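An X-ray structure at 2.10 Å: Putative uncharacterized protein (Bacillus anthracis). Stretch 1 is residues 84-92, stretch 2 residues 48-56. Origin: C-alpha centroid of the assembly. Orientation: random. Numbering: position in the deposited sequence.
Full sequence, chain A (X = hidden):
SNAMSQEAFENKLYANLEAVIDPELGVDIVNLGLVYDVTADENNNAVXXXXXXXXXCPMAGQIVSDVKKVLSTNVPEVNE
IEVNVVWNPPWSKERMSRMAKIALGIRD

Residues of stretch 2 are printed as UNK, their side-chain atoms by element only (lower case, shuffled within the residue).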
# COMPACT_ATOMS: atom_id res chain seq x y z
N ASN A 84 8.84 3.10 -1.30
CA ASN A 84 9.24 4.50 -1.46
C ASN A 84 8.09 5.37 -1.05
O ASN A 84 7.01 5.32 -1.65
CB ASN A 84 9.67 4.83 -2.88
CG ASN A 84 10.97 4.14 -3.28
OD1 ASN A 84 11.86 3.90 -2.45
ND2 ASN A 84 11.08 3.81 -4.56
N VAL A 85 8.31 6.17 -0.02
CA VAL A 85 7.27 7.06 0.48
C VAL A 85 7.41 8.44 -0.21
O VAL A 85 8.46 9.09 -0.10
CB VAL A 85 7.41 7.21 1.97
CG1 VAL A 85 6.45 8.23 2.49
CG2 VAL A 85 7.22 5.83 2.66
N VAL A 86 6.38 8.87 -0.93
CA VAL A 86 6.48 10.13 -1.66
C VAL A 86 5.42 11.09 -1.15
O VAL A 86 4.56 10.70 -0.38
CB VAL A 86 6.39 9.93 -3.20
CG1 VAL A 86 7.51 8.99 -3.67
CG2 VAL A 86 5.03 9.40 -3.62
N TRP A 87 5.53 12.35 -1.56
CA TRP A 87 4.64 13.39 -1.07
C TRP A 87 3.97 14.11 -2.24
O TRP A 87 3.23 15.08 -2.06
CB TRP A 87 5.44 14.36 -0.19
CG TRP A 87 6.06 13.62 0.93
CD1 TRP A 87 7.39 13.33 1.09
CD2 TRP A 87 5.38 12.98 2.02
NE1 TRP A 87 7.57 12.57 2.22
CE2 TRP A 87 6.35 12.35 2.82
CE3 TRP A 87 4.03 12.89 2.41
CZ2 TRP A 87 6.02 11.63 3.96
CZ3 TRP A 87 3.71 12.19 3.55
CH2 TRP A 87 4.70 11.56 4.31
N ASN A 88 4.22 13.60 -3.45
CA ASN A 88 3.68 14.21 -4.65
C ASN A 88 3.16 13.17 -5.61
O ASN A 88 3.90 12.25 -5.96
CB ASN A 88 4.77 15.01 -5.36
CG ASN A 88 4.57 16.48 -5.23
OD1 ASN A 88 3.61 17.03 -5.76
ND2 ASN A 88 5.48 17.13 -4.51
N PRO A 89 1.90 13.30 -6.04
CA PRO A 89 0.91 14.29 -5.61
C PRO A 89 0.46 14.04 -4.16
O PRO A 89 0.59 12.94 -3.62
CB PRO A 89 -0.28 14.01 -6.56
CG PRO A 89 -0.17 12.51 -6.74
CD PRO A 89 1.30 12.31 -6.96
N PRO A 90 -0.10 15.07 -3.53
CA PRO A 90 -0.38 14.95 -2.10
C PRO A 90 -1.64 14.13 -1.89
O PRO A 90 -2.57 14.24 -2.66
CB PRO A 90 -0.63 16.40 -1.67
CG PRO A 90 -0.51 17.24 -2.92
CD PRO A 90 -0.58 16.33 -4.09
N TRP A 91 -1.68 13.32 -0.85
CA TRP A 91 -2.92 12.62 -0.54
C TRP A 91 -4.08 13.55 -0.20
O TRP A 91 -3.90 14.68 0.24
CB TRP A 91 -2.69 11.64 0.62
CG TRP A 91 -3.90 10.80 0.96
CD1 TRP A 91 -4.29 9.63 0.36
CD2 TRP A 91 -4.84 11.04 2.01
NE1 TRP A 91 -5.42 9.13 0.98
CE2 TRP A 91 -5.80 10.00 1.98
CE3 TRP A 91 -5.00 12.06 2.95
CZ2 TRP A 91 -6.87 9.94 2.86
CZ3 TRP A 91 -6.06 12.00 3.82
CH2 TRP A 91 -6.99 10.95 3.77
N SER A 92 -5.29 13.07 -0.41
CA SER A 92 -6.46 13.71 0.13
C SER A 92 -7.54 12.65 0.25
O SER A 92 -7.47 11.61 -0.38
CB SER A 92 -6.94 14.86 -0.79
OG SER A 92 -7.89 14.40 -1.74
N UNK A 48 7.01 -0.67 -4.00
CA UNK A 48 5.72 -0.09 -3.61
C UNK A 48 5.92 1.41 -3.37
O UNK A 48 6.70 1.80 -2.52
c UNK A 48 3.92 -0.03 -1.82
c UNK A 48 4.84 -2.21 -2.53
c UNK A 48 5.95 -3.09 -2.34
c UNK A 48 5.20 -0.74 -2.30
N UNK A 49 5.20 2.23 -4.11
CA UNK A 49 5.27 3.69 -3.95
C UNK A 49 3.99 4.15 -3.26
O UNK A 49 2.88 3.90 -3.74
o UNK A 49 6.44 3.82 -6.08
c UNK A 49 5.34 4.37 -5.36
c UNK A 49 5.49 5.89 -5.28
N UNK A 50 4.14 4.81 -2.13
CA UNK A 50 2.98 5.22 -1.38
C UNK A 50 3.21 6.55 -0.70
O UNK A 50 4.34 7.08 -0.69
c UNK A 50 2.64 4.15 -0.34
se UNK A 50 3.19 2.58 2.01
c UNK A 50 3.68 4.03 0.77
c UNK A 50 1.47 3.24 2.68
N UNK A 51 2.14 7.12 -0.16
CA UNK A 51 2.27 8.34 0.63
C UNK A 51 1.63 8.11 2.00
O UNK A 51 1.24 6.99 2.32
c UNK A 51 0.12 9.42 -0.09
o UNK A 51 2.04 10.72 0.59
c UNK A 51 1.65 9.52 -0.09
N UNK A 52 1.56 9.14 2.84
CA UNK A 52 0.87 9.04 4.13
C UNK A 52 -0.26 10.05 4.14
O UNK A 52 -0.36 10.88 3.23
se UNK A 52 2.41 6.70 5.96
c UNK A 52 3.02 8.42 5.31
c UNK A 52 1.82 9.36 5.27
c UNK A 52 3.61 5.60 4.87
N UNK A 53 -1.12 10.01 5.16
CA UNK A 53 -2.21 10.98 5.20
C UNK A 53 -1.75 12.43 5.38
O UNK A 53 -2.47 13.36 5.01
c UNK A 53 -3.89 9.31 5.93
o UNK A 53 -2.62 10.53 7.54
c UNK A 53 -3.25 10.62 6.26
N UNK A 54 -0.56 12.62 5.94
CA UNK A 54 0.01 13.95 6.23
C UNK A 54 1.51 13.80 6.40
O UNK A 54 1.98 12.77 6.90
c UNK A 54 -0.57 14.53 7.53
o UNK A 54 -0.31 13.66 8.63
N UNK A 55 2.27 14.82 6.00
CA UNK A 55 3.71 14.81 6.21
C UNK A 55 4.03 14.53 7.68
O UNK A 55 5.01 13.85 7.99
c UNK A 55 5.35 15.87 3.49
c UNK A 55 5.86 16.09 6.11
c UNK A 55 4.37 16.13 5.80
c UNK A 55 4.19 16.37 4.30
N UNK A 56 3.19 15.06 8.57
CA UNK A 56 3.39 14.88 10.00
C UNK A 56 3.28 13.44 10.45
O UNK A 56 3.99 13.02 11.37
O HOH W 1 9.03 5.01 -6.25
O HOH W 2 0.51 12.95 0.84

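Position 48 carries four side-chain carbons, forked at the first, with one arm two carbons long; none comes within 5 Å of stretch 1. This is Ile48, a beta-branched residue at home in a strand. Its side chain is buried and its end leads away from stretch 1, so the contact is left to the backbone: Asn84 N donates to Ile48 O at 2.8 Å.

Position 49 has one carbon bearing an oxygen and a carbon; the oxygen shares water 1 with Asn84, and the terminal carbon faces Val86. This is the pattern of threonine. Thr49 lies beside Asn84 in parallel register, both side chains on the same face of the sheet. Water 1 is 2.9 Å from Thr49 OG1 and 2.9 Å from Asn84 ND2, while the methyl, Thr49 CG2, lies 3.9 Å from Val86 CG2.

At position 50 an unbranched chain runs through two carbons, a selenium and a last carbon, its second carbon near Val85: selenomethionine, Met50. It pairs with Val85 on the other face, and its long, flexible side chain leads away into buried surroundings. Its backbone binds twice, Met50 N to Asn84 O at 3.0 Å and Val86 N to Met50 O at 2.7 Å.

Position 51 again shows a carbon with one oxygen and one carbon, the oxygen close to Val86 O. As Thr51, it donates OG1 to Val86 O at 2.7 Å and accepts from water 2 at 2.7 Å, the water in turn accepting from Trp91 N at 2.8 Å. Thr51 CG2 meets Trp91 CB at 3.7 Å, so both branches are used.

Position 52 repeats the unbranched, selenium-containing chain, touching Trp87 and Val85. Met52 bends to place CG 3.7 Å from Trp87 CH2 and CE 4.2 Å from Val85 CG2, a flexible apolar filling.

Position 53 has a carbon with an oxygen and a carbon, the latter over the Trp91 ring. In Thr53 that methyl, CG2, sits 4.0 Å from the centroid of the six-membered ring formed by Trp91 CD2, CE2, CE3, CZ2, CZ3 and CH2, a CH-pi contact.

Position 54 has one carbon and one oxygen, pointing away: Ser54, whose small side chain leaves its carbonyl O to approach Trp87 CZ3 at 3.8 Å.

Position 55 has four carbons, forked at the first, the longer arm over the Trp87 ring. Ile55 is poorly ordered, but that arm suits an apolar ring face, CD1 standing 3.2 Å from Trp87 CD2 in a CH-pi contact.

Position 56 has no side-chain atoms and is Gly56, exposed and without contact here, where no side chain is needed for packing.

The contact thus begins as a short parallel ladder. Beyond it, the Thr51 hydroxyl continues the polar links, and two tryptophans supply broad surfaces for apolar groups.

Stretch 2 (48-56) ITMTMTSIG
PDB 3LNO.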